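Local atomic coordinates of ESX-1 secretion-associated protein EspB (Mycobacterium marinum, PDB entry 7P0Z), a protein that is secreted in association with the ESX-1 system and assembles into a seven-subunit, channel-like structure that probably takes part in protein transport. Residues M151-L165 / A201-A215. Sequence-based numbering, arbitrary orientation.
Sequences MVNFADGWNNFNLSL and AKLSASLAKQANFMA
Small residues bring Ala155 and Ala208 together, their CA atoms 4.1 Å apart, and the pair illustrates how alanine lets antiparallel helices pack closely. Segments 151-165 and 201-215, parts of helices 149-166 and 181-224, run antiparallel at 161° with axes 8.0 Å apart at closest approach. Ala208 CB rests against Ala155 O at 3.3 Å, while Ala211 CB lies beside Met151 O and the methyl of Ala155.

Aromatic packing fills one flank. Leu207 lays CD2 over the indole face of Trp158, 3.4 Å from the centroid of the five-membered ring and 13° off its normal, a CH-pi contact. CG of Leu207, held anti to the backbone N (chi1 -162°), meanwhile abuts Phe154 CE2. The phenyl ring of Phe154 presents its edge to Ala211, CD2 to CB 3.6 Å, and takes Trp158 CD1 over the centre of its face; the indole thus meets the phenyl with its edge and gives its own face to Leu207. Ser204 enters as a knob into the hole made by Trp158, Phe161, Asn162 and Leu165; its OG meets the Phe161 ring edge, and its hydroxyl is satisfied by Met200 O one turn back.

Aliphatic contacts close the ends: Met151 SD reaches Met214 CB at 3.7 Å, and Leu165 CB packs on Ala201 CB. Toward the second subunit, the amide of Asn159 serves as a packing surface: Asn159 ND2 lies 3.6 Å from Ala208 CB, and Asn159 also touches Asn46 of that neighbouring subunit.

Both helices belong to the PPE domain, and Met151, Phe161 and Leu207 also rest on helix 42-81, joining this pair to the PE part of the elongated bundle. The chemistry is thus mostly apolar packing, with a few amide and hydroxyl side chains used chiefly for their bulk and backbone carbonyls bonded within their own helices, which implies cohesion through close fit rather than through charge pairing.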
ATOM      1  N   MET A 151     -34.754   8.951   7.404  1.00 42.14           N
ATOM      2  CA  MET A 151     -33.500   8.601   6.765  1.00 42.14           C
ATOM      3  C   MET A 151     -33.720   7.691   5.577  1.00 42.14           C
ATOM      4  O   MET A 151     -33.057   7.832   4.551  1.00 42.14           O
ATOM      5  CB  MET A 151     -32.568   7.925   7.752  1.00 42.14           C
ATOM      6  CG  MET A 151     -32.031   8.866   8.750  1.00 42.14           C
ATOM      7  SD  MET A 151     -30.440   9.505   8.282  1.00 42.14           S
ATOM      8  CE  MET A 151     -30.296  10.833   9.460  1.00 42.14           C
ATOM      9  N   VAL A 152     -34.632   6.739   5.704  1.00 40.87           N
ATOM     10  CA  VAL A 152     -34.881   5.824   4.605  1.00 40.87           C
ATOM     11  C   VAL A 152     -35.572   6.539   3.458  1.00 40.87           C
ATOM     12  O   VAL A 152     -35.265   6.289   2.290  1.00 40.87           O
ATOM     13  CB  VAL A 152     -35.673   4.608   5.104  1.00 40.87           C
ATOM     14  CG1 VAL A 152     -35.951   3.677   3.981  1.00 40.87           C
ATOM     15  CG2 VAL A 152     -34.879   3.897   6.145  1.00 40.87           C
ATOM     16  N   ASN A 153     -36.498   7.447   3.756  1.00 40.76           N
ATOM     17  CA  ASN A 153     -37.101   8.229   2.684  1.00 40.76           C
ATOM     18  C   ASN A 153     -36.059   9.078   1.972  1.00 40.76           C
ATOM     19  O   ASN A 153     -36.042   9.152   0.738  1.00 40.76           O
ATOM     20  CB  ASN A 153     -38.217   9.109   3.227  1.00 40.76           C
ATOM     21  CG  ASN A 153     -39.323   8.314   3.859  1.00 40.76           C
ATOM     22  OD1 ASN A 153     -39.553   7.155   3.520  1.00 40.76           O
ATOM     23  ND2 ASN A 153     -40.020   8.931   4.794  1.00 40.76           N
ATOM     24  N   PHE A 154     -35.182   9.718   2.740  1.00 39.25           N
ATOM     25  CA  PHE A 154     -34.079  10.486   2.190  1.00 39.25           C
ATOM     26  C   PHE A 154     -33.222   9.633   1.270  1.00 39.25           C
ATOM     27  O   PHE A 154     -32.899  10.031   0.145  1.00 39.25           O
ATOM     28  CB  PHE A 154     -33.262  11.027   3.356  1.00 39.25           C
ATOM     29  CG  PHE A 154     -32.115  11.883   2.971  1.00 39.25           C
ATOM     30  CD1 PHE A 154     -32.275  13.235   2.795  1.00 39.25           C
ATOM     31  CD2 PHE A 154     -30.863  11.342   2.816  1.00 39.25           C
ATOM     32  CE1 PHE A 154     -31.217  14.022   2.458  1.00 39.25           C
ATOM     33  CE2 PHE A 154     -29.804  12.124   2.475  1.00 39.25           C
ATOM     34  CZ  PHE A 154     -29.978  13.473   2.298  1.00 39.25           C
ATOM     35  N   ALA A 155     -32.845   8.450   1.736  1.00 39.42           N
ATOM     36  CA  ALA A 155     -31.986   7.584   0.948  1.00 39.42           C
ATOM     37  C   ALA A 155     -32.671   7.130  -0.328  1.00 39.42           C
ATOM     38  O   ALA A 155     -32.036   7.042  -1.377  1.00 39.42           O
ATOM     39  CB  ALA A 155     -31.552   6.383   1.773  1.00 39.42           C
ATOM     40  N   ASP A 156     -33.958   6.812  -0.252  1.00 40.56           N
ATOM     41  CA  ASP A 156     -34.674   6.410  -1.449  1.00 40.56           C
ATOM     42  C   ASP A 156     -34.680   7.528  -2.469  1.00 40.56           C
ATOM     43  O   ASP A 156     -34.426   7.300  -3.654  1.00 40.56           O
ATOM     44  CB  ASP A 156     -36.100   6.012  -1.112  1.00 40.56           C
ATOM     45  CG  ASP A 156     -36.175   4.705  -0.405  1.00 40.56           C
ATOM     46  OD1 ASP A 156     -35.186   3.949  -0.448  1.00 40.56           O
ATOM     47  OD2 ASP A 156     -37.228   4.425   0.202  1.00 40.56           O
ATOM     48  N   GLY A 157     -34.985   8.742  -2.026  1.00 38.73           N
ATOM     49  CA  GLY A 157     -34.985   9.859  -2.943  1.00 38.73           C
ATOM     50  C   GLY A 157     -33.638  10.057  -3.606  1.00 38.73           C
ATOM     51  O   GLY A 157     -33.553  10.262  -4.816  1.00 38.73           O
ATOM     52  N   TRP A 158     -32.569   9.956  -2.835  1.00 38.76           N
ATOM     53  CA  TRP A 158     -31.274  10.204  -3.436  1.00 38.76           C
ATOM     54  C   TRP A 158     -30.805   9.050  -4.315  1.00 38.76           C
ATOM     55  O   TRP A 158     -30.107   9.287  -5.299  1.00 38.76           O
ATOM     56  CB  TRP A 158     -30.254  10.547  -2.357  1.00 38.76           C
ATOM     57  CG  TRP A 158     -30.406  11.960  -1.952  1.00 38.76           C
ATOM     58  CD1 TRP A 158     -30.969  12.420  -0.815  1.00 38.76           C
ATOM     59  CD2 TRP A 158     -30.045  13.106  -2.711  1.00 38.76           C
ATOM     60  NE1 TRP A 158     -30.971  13.779  -0.801  1.00 38.76           N
ATOM     61  CE2 TRP A 158     -30.403  14.229  -1.956  1.00 38.76           C
ATOM     62  CE3 TRP A 158     -29.445  13.292  -3.954  1.00 38.76           C
ATOM     63  CZ2 TRP A 158     -30.185  15.517  -2.398  1.00 38.76           C
ATOM     64  CZ3 TRP A 158     -29.226  14.563  -4.389  1.00 38.76           C
ATOM     65  CH2 TRP A 158     -29.593  15.667  -3.613  1.00 38.76           C
ATOM     66  N   ASN A 159     -31.182   7.811  -4.013  1.00 38.92           N
ATOM     67  CA  ASN A 159     -30.901   6.722  -4.939  1.00 38.92           C
ATOM     68  C   ASN A 159     -31.662   6.882  -6.242  1.00 38.92           C
ATOM     69  O   ASN A 159     -31.122   6.619  -7.324  1.00 38.92           O
ATOM     70  CB  ASN A 159     -31.228   5.385  -4.304  1.00 38.92           C
ATOM     71  CG  ASN A 159     -30.022   4.676  -3.824  1.00 38.92           C
ATOM     72  OD1 ASN A 159     -29.022   4.609  -4.521  1.00 38.92           O
ATOM     73  ND2 ASN A 159     -30.096   4.126  -2.631  1.00 38.92           N
ATOM     74  N   ASN A 160     -32.921   7.298  -6.164  1.00 38.81           N
ATOM     75  CA  ASN A 160     -33.655   7.563  -7.385  1.00 38.81           C
ATOM     76  C   ASN A 160     -32.965   8.636  -8.197  1.00 38.81           C
ATOM     77  O   ASN A 160     -32.865   8.525  -9.418  1.00 38.81           O
ATOM     78  CB  ASN A 160     -35.083   7.979  -7.079  1.00 38.81           C
ATOM     79  CG  ASN A 160     -35.902   6.858  -6.562  1.00 38.81           C
ATOM     80  OD1 ASN A 160     -35.606   5.699  -6.797  1.00 38.81           O
ATOM     81  ND2 ASN A 160     -36.950   7.191  -5.840  1.00 38.81           N
ATOM     82  N   PHE A 161     -32.482   9.680  -7.535  1.00 38.09           N
ATOM     83  CA  PHE A 161     -31.791  10.732  -8.258  1.00 38.09           C
ATOM     84  C   PHE A 161     -30.511  10.225  -8.909  1.00 38.09           C
ATOM     85  O   PHE A 161     -30.209  10.582 -10.048  1.00 38.09           O
ATOM     86  CB  PHE A 161     -31.490  11.905  -7.336  1.00 38.09           C
ATOM     87  CG  PHE A 161     -31.077  13.122  -8.071  1.00 38.09           C
ATOM     88  CD1 PHE A 161     -31.964  13.763  -8.905  1.00 38.09           C
ATOM     89  CD2 PHE A 161     -29.778  13.574  -8.005  1.00 38.09           C
ATOM     90  CE1 PHE A 161     -31.577  14.856  -9.612  1.00 38.09           C
ATOM     91  CE2 PHE A 161     -29.393  14.673  -8.714  1.00 38.09           C
ATOM     92  CZ  PHE A 161     -30.293  15.315  -9.518  1.00 38.09           C
ATOM     93  N   ASN A 162     -29.726   9.438  -8.182  1.00 38.73           N
ATOM     94  CA  ASN A 162     -28.582   8.735  -8.753  1.00 38.73           C
ATOM     95  C   ASN A 162     -28.933   8.054 -10.071  1.00 38.73           C
ATOM     96  O   ASN A 162     -28.298   8.282 -11.107  1.00 38.73           O
ATOM     97  CB  ASN A 162     -28.094   7.707  -7.742  1.00 38.73           C
ATOM     98  CG  ASN A 162     -26.969   6.867  -8.254  1.00 38.73           C
ATOM     99  OD1 ASN A 162     -26.267   7.231  -9.176  1.00 38.73           O
ATOM    100  ND2 ASN A 162     -26.854   5.679  -7.713  1.00 38.73           N
ATOM    101  N   LEU A 163     -29.947   7.199 -10.036  1.00 39.48           N
ATOM    102  CA  LEU A 163     -30.293   6.453 -11.234  1.00 39.48           C
ATOM    103  C   LEU A 163     -30.776   7.368 -12.345  1.00 39.48           C
ATOM    104  O   LEU A 163     -30.441   7.166 -13.516  1.00 39.48           O
ATOM    105  CB  LEU A 163     -31.345   5.407 -10.914  1.00 39.48           C
ATOM    106  CG  LEU A 163     -30.855   4.339  -9.954  1.00 39.48           C
ATOM    107  CD1 LEU A 163     -31.937   3.314  -9.762  1.00 39.48           C
ATOM    108  CD2 LEU A 163     -29.594   3.689 -10.478  1.00 39.48           C
ATOM    109  N   SER A 164     -31.568   8.373 -12.009  1.00 39.12           N
ATOM    110  CA  SER A 164     -32.120   9.200 -13.060  1.00 39.12           C
ATOM    111  C   SER A 164     -31.064  10.106 -13.678  1.00 39.12           C
ATOM    112  O   SER A 164     -31.172  10.457 -14.852  1.00 39.12           O
ATOM    113  CB  SER A 164     -33.305   9.984 -12.530  1.00 39.12           C
ATOM    114  OG  SER A 164     -32.915  10.843 -11.504  1.00 39.12           O
ATOM    115  N   LEU A 165     -30.038  10.483 -12.928  1.00 38.81           N
ATOM    116  CA  LEU A 165     -28.900  11.144 -13.549  1.00 38.81           C
ATOM    117  C   LEU A 165     -28.174  10.201 -14.487  1.00 38.81           C
ATOM    118  O   LEU A 165     -27.820  10.577 -15.604  1.00 38.81           O
ATOM    119  CB  LEU A 165     -27.930  11.661 -12.501  1.00 38.81           C
ATOM    120  CG  LEU A 165     -28.264  12.891 -11.681  1.00 38.81           C
ATOM    121  CD1 LEU A 165     -27.076  13.209 -10.799  1.00 38.81           C
ATOM    122  CD2 LEU A 165     -28.591  14.047 -12.574  1.00 38.81           C
ATOM    123  N   ALA A 201     -23.658  11.855  -9.848  1.00 38.95           N
ATOM    124  CA  ALA A 201     -24.499  10.715  -9.529  1.00 38.95           C
ATOM    125  C   ALA A 201     -23.844   9.845  -8.477  1.00 38.95           C
ATOM    126  O   ALA A 201     -24.509   9.335  -7.573  1.00 38.95           O
ATOM    127  CB  ALA A 201     -24.787   9.911 -10.787  1.00 38.95           C
ATOM    128  N   LYS A 202     -22.538   9.661  -8.588  1.00 39.17           N
ATOM    129  CA  LYS A 202     -21.813   8.887  -7.598  1.00 39.17           C
ATOM    130  C   LYS A 202     -21.891   9.539  -6.225  1.00 39.17           C
ATOM    131  O   LYS A 202     -22.023   8.858  -5.206  1.00 39.17           O
ATOM    132  CB  LYS A 202     -20.380   8.741  -8.063  1.00 39.17           C
ATOM    133  CG  LYS A 202     -19.574   7.796  -7.304  1.00 39.17           C
ATOM    134  CD  LYS A 202     -18.223   7.729  -7.923  1.00 39.17           C
ATOM    135  CE  LYS A 202     -18.251   6.968  -9.235  1.00 39.17           C
ATOM    136  NZ  LYS A 202     -18.451   5.510  -9.060  1.00 39.17           N
ATOM    137  N   LEU A 203     -21.819  10.861  -6.179  1.00 39.09           N
ATOM    138  CA  LEU A 203     -21.965  11.559  -4.911  1.00 39.09           C
ATOM    139  C   LEU A 203     -23.367  11.404  -4.347  1.00 39.09           C
ATOM    140  O   LEU A 203     -23.543  11.243  -3.138  1.00 39.09           O
ATOM    141  CB  LEU A 203     -21.632  13.030  -5.089  1.00 39.09           C
ATOM    142  CG  LEU A 203     -20.162  13.308  -5.349  1.00 39.09           C
ATOM    143  CD1 LEU A 203     -19.938  14.803  -5.465  1.00 39.09           C
ATOM    144  CD2 LEU A 203     -19.303  12.708  -4.286  1.00 39.09           C
ATOM    145  N   SER A 204     -24.378  11.478  -5.202  1.00 39.61           N
ATOM    146  CA  SER A 204     -25.738  11.215  -4.755  1.00 39.61           C
ATOM    147  C   SER A 204     -25.860   9.822  -4.167  1.00 39.61           C
ATOM    148  O   SER A 204     -26.521   9.618  -3.144  1.00 39.61           O
ATOM    149  CB  SER A 204     -26.707  11.371  -5.919  1.00 39.61           C
ATOM    150  OG  SER A 204     -26.505  12.592  -6.581  1.00 39.61           O
ATOM    151  N   ALA A 205     -25.241   8.849  -4.818  1.00 38.95           N
ATOM    152  CA  ALA A 205     -25.270   7.496  -4.300  1.00 38.95           C
ATOM    153  C   ALA A 205     -24.616   7.424  -2.936  1.00 38.95           C
ATOM    154  O   ALA A 205     -25.128   6.765  -2.036  1.00 38.95           O
ATOM    155  CB  ALA A 205     -24.585   6.546  -5.268  1.00 38.95           C
ATOM    156  N   SER A 206     -23.480   8.082  -2.769  1.00 39.07           N
ATOM    157  CA  SER A 206     -22.811   8.037  -1.484  1.00 39.07           C
ATOM    158  C   SER A 206     -23.647   8.713  -0.409  1.00 39.07           C
ATOM    159  O   SER A 206     -23.631   8.302   0.755  1.00 39.07           O
ATOM    160  CB  SER A 206     -21.440   8.677  -1.597  1.00 39.07           C
ATOM    161  OG  SER A 206     -21.516  10.060  -1.373  1.00 39.07           O
ATOM    162  N   LEU A 207     -24.395   9.732  -0.791  1.00 39.37           N
ATOM    163  CA  LEU A 207     -25.311  10.372   0.133  1.00 39.37           C
ATOM    164  C   LEU A 207     -26.371   9.391   0.616  1.00 39.37           C
ATOM    165  O   LEU A 207     -26.620   9.252   1.821  1.00 39.37           O
ATOM    166  CB  LEU A 207     -25.951  11.549  -0.579  1.00 39.37           C
ATOM    167  CG  LEU A 207     -26.616  12.634   0.221  1.00 39.37           C
ATOM    168  CD1 LEU A 207     -25.545  13.342   1.018  1.00 39.37           C
ATOM    169  CD2 LEU A 207     -27.288  13.577  -0.724  1.00 39.37           C
ATOM    170  N   ALA A 208     -26.999   8.691  -0.321  1.00 39.04           N
ATOM    171  CA  ALA A 208     -28.011   7.714   0.060  1.00 39.04           C
ATOM    172  C   ALA A 208     -27.398   6.593   0.879  1.00 39.04           C
ATOM    173  O   ALA A 208     -28.018   6.076   1.812  1.00 39.04           O
ATOM    174  CB  ALA A 208     -28.703   7.156  -1.176  1.00 39.04           C
ATOM    175  N   LYS A 209     -26.180   6.210   0.540  1.00 39.23           N
ATOM    176  CA  LYS A 209     -25.498   5.166   1.274  1.00 39.23           C
ATOM    177  C   LYS A 209     -25.288   5.563   2.725  1.00 39.23           C
ATOM    178  O   LYS A 209     -25.500   4.757   3.633  1.00 39.23           O
ATOM    179  CB  LYS A 209     -24.178   4.859   0.591  1.00 39.23           C
ATOM    180  CG  LYS A 209     -23.442   3.760   1.220  1.00 39.23           C
ATOM    181  CD  LYS A 209     -22.115   3.543   0.585  1.00 39.23           C
ATOM    182  CE  LYS A 209     -21.349   2.499   1.357  1.00 39.23           C
ATOM    183  NZ  LYS A 209     -19.979   2.287   0.836  1.00 39.23           N
ATOM    184  N   GLN A 210     -24.885   6.805   2.965  1.00 39.80           N
ATOM    185  CA  GLN A 210     -24.726   7.270   4.332  1.00 39.80           C
ATOM    186  C   GLN A 210     -26.050   7.288   5.076  1.00 39.80           C
ATOM    187  O   GLN A 210     -26.112   6.941   6.258  1.00 39.80           O
ATOM    188  CB  GLN A 210     -24.107   8.655   4.352  1.00 39.80           C
ATOM    189  CG  GLN A 210     -22.662   8.693   4.030  1.00 39.80           C
ATOM    190  CD  GLN A 210     -22.131  10.082   4.158  1.00 39.80           C
ATOM    191  OE1 GLN A 210     -22.857  11.038   3.968  1.00 39.80           O
ATOM    192  NE2 GLN A 210     -20.871  10.209   4.512  1.00 39.80           N
ATOM    193  N   ALA A 211     -27.117   7.719   4.418  1.00 40.00           N
ATOM    194  CA  ALA A 211     -28.404   7.711   5.100  1.00 40.00           C
ATOM    195  C   ALA A 211     -28.827   6.293   5.484  1.00 40.00           C
ATOM    196  O   ALA A 211     -29.316   6.056   6.596  1.00 40.00           O
ATOM    197  CB  ALA A 211     -29.461   8.369   4.227  1.00 40.00           C
ATOM    198  N   ASN A 212     -28.641   5.342   4.578  1.00 39.93           N
ATOM    199  CA  ASN A 212     -28.950   3.958   4.896  1.00 39.93           C
ATOM    200  C   ASN A 212     -28.096   3.463   6.041  1.00 39.93           C
ATOM    201  O   ASN A 212     -28.561   2.704   6.895  1.00 39.93           O
ATOM    202  CB  ASN A 212     -28.750   3.079   3.673  1.00 39.93           C
ATOM    203  CG  ASN A 212     -29.926   3.095   2.771  1.00 39.93           C
ATOM    204  OD1 ASN A 212     -31.055   3.137   3.227  1.00 39.93           O
ATOM    205  ND2 ASN A 212     -29.683   3.055   1.480  1.00 39.93           N
ATOM    206  N   PHE A 213     -26.841   3.870   6.062  1.00 40.17           N
ATOM    207  CA  PHE A 213     -25.954   3.496   7.142  1.00 40.17           C
ATOM    208  C   PHE A 213     -26.478   3.998   8.475  1.00 40.17           C
ATOM    209  O   PHE A 213     -26.404   3.295   9.483  1.00 40.17           O
ATOM    210  CB  PHE A 213     -24.579   4.062   6.862  1.00 40.17           C
ATOM    211  CG  PHE A 213     -23.583   3.732   7.882  1.00 40.17           C
ATOM    212  CD1 PHE A 213     -22.868   2.570   7.804  1.00 40.17           C
ATOM    213  CD2 PHE A 213     -23.365   4.576   8.942  1.00 40.17           C
ATOM    214  CE1 PHE A 213     -21.943   2.268   8.741  1.00 40.17           C
ATOM    215  CE2 PHE A 213     -22.448   4.266   9.886  1.00 40.17           C
ATOM    216  CZ  PHE A 213     -21.731   3.115   9.784  1.00 40.17           C
ATOM    217  N   MET A 214     -26.991   5.219   8.502  1.00 42.20           N
ATOM    218  CA  MET A 214     -27.528   5.754   9.741  1.00 42.20           C
ATOM    219  C   MET A 214     -28.748   4.976  10.198  1.00 42.20           C
ATOM    220  O   MET A 214     -28.910   4.702  11.389  1.00 42.20           O
ATOM    221  CB  MET A 214     -27.868   7.226   9.580  1.00 42.20           C
ATOM    222  CG  MET A 214     -26.667   8.118   9.694  1.00 42.20           C
ATOM    223  SD  MET A 214     -25.681   7.820  11.165  1.00 42.20           S
ATOM    224  CE  MET A 214     -26.851   8.202  12.461  1.00 42.20           C
ATOM    225  N   ALA A 215     -29.619   4.614   9.268  1.00 42.31           N
ATOM    226  CA  ALA A 215     -30.771   3.806   9.649  1.00 42.31           C
ATOM    227  C   ALA A 215     -30.347   2.454  10.224  1.00 42.31           C
ATOM    228  O   ALA A 215     -30.875   2.004  11.253  1.00 42.31           O
ATOM    229  CB  ALA A 215     -31.690   3.625   8.450  1.00 42.31           C
TER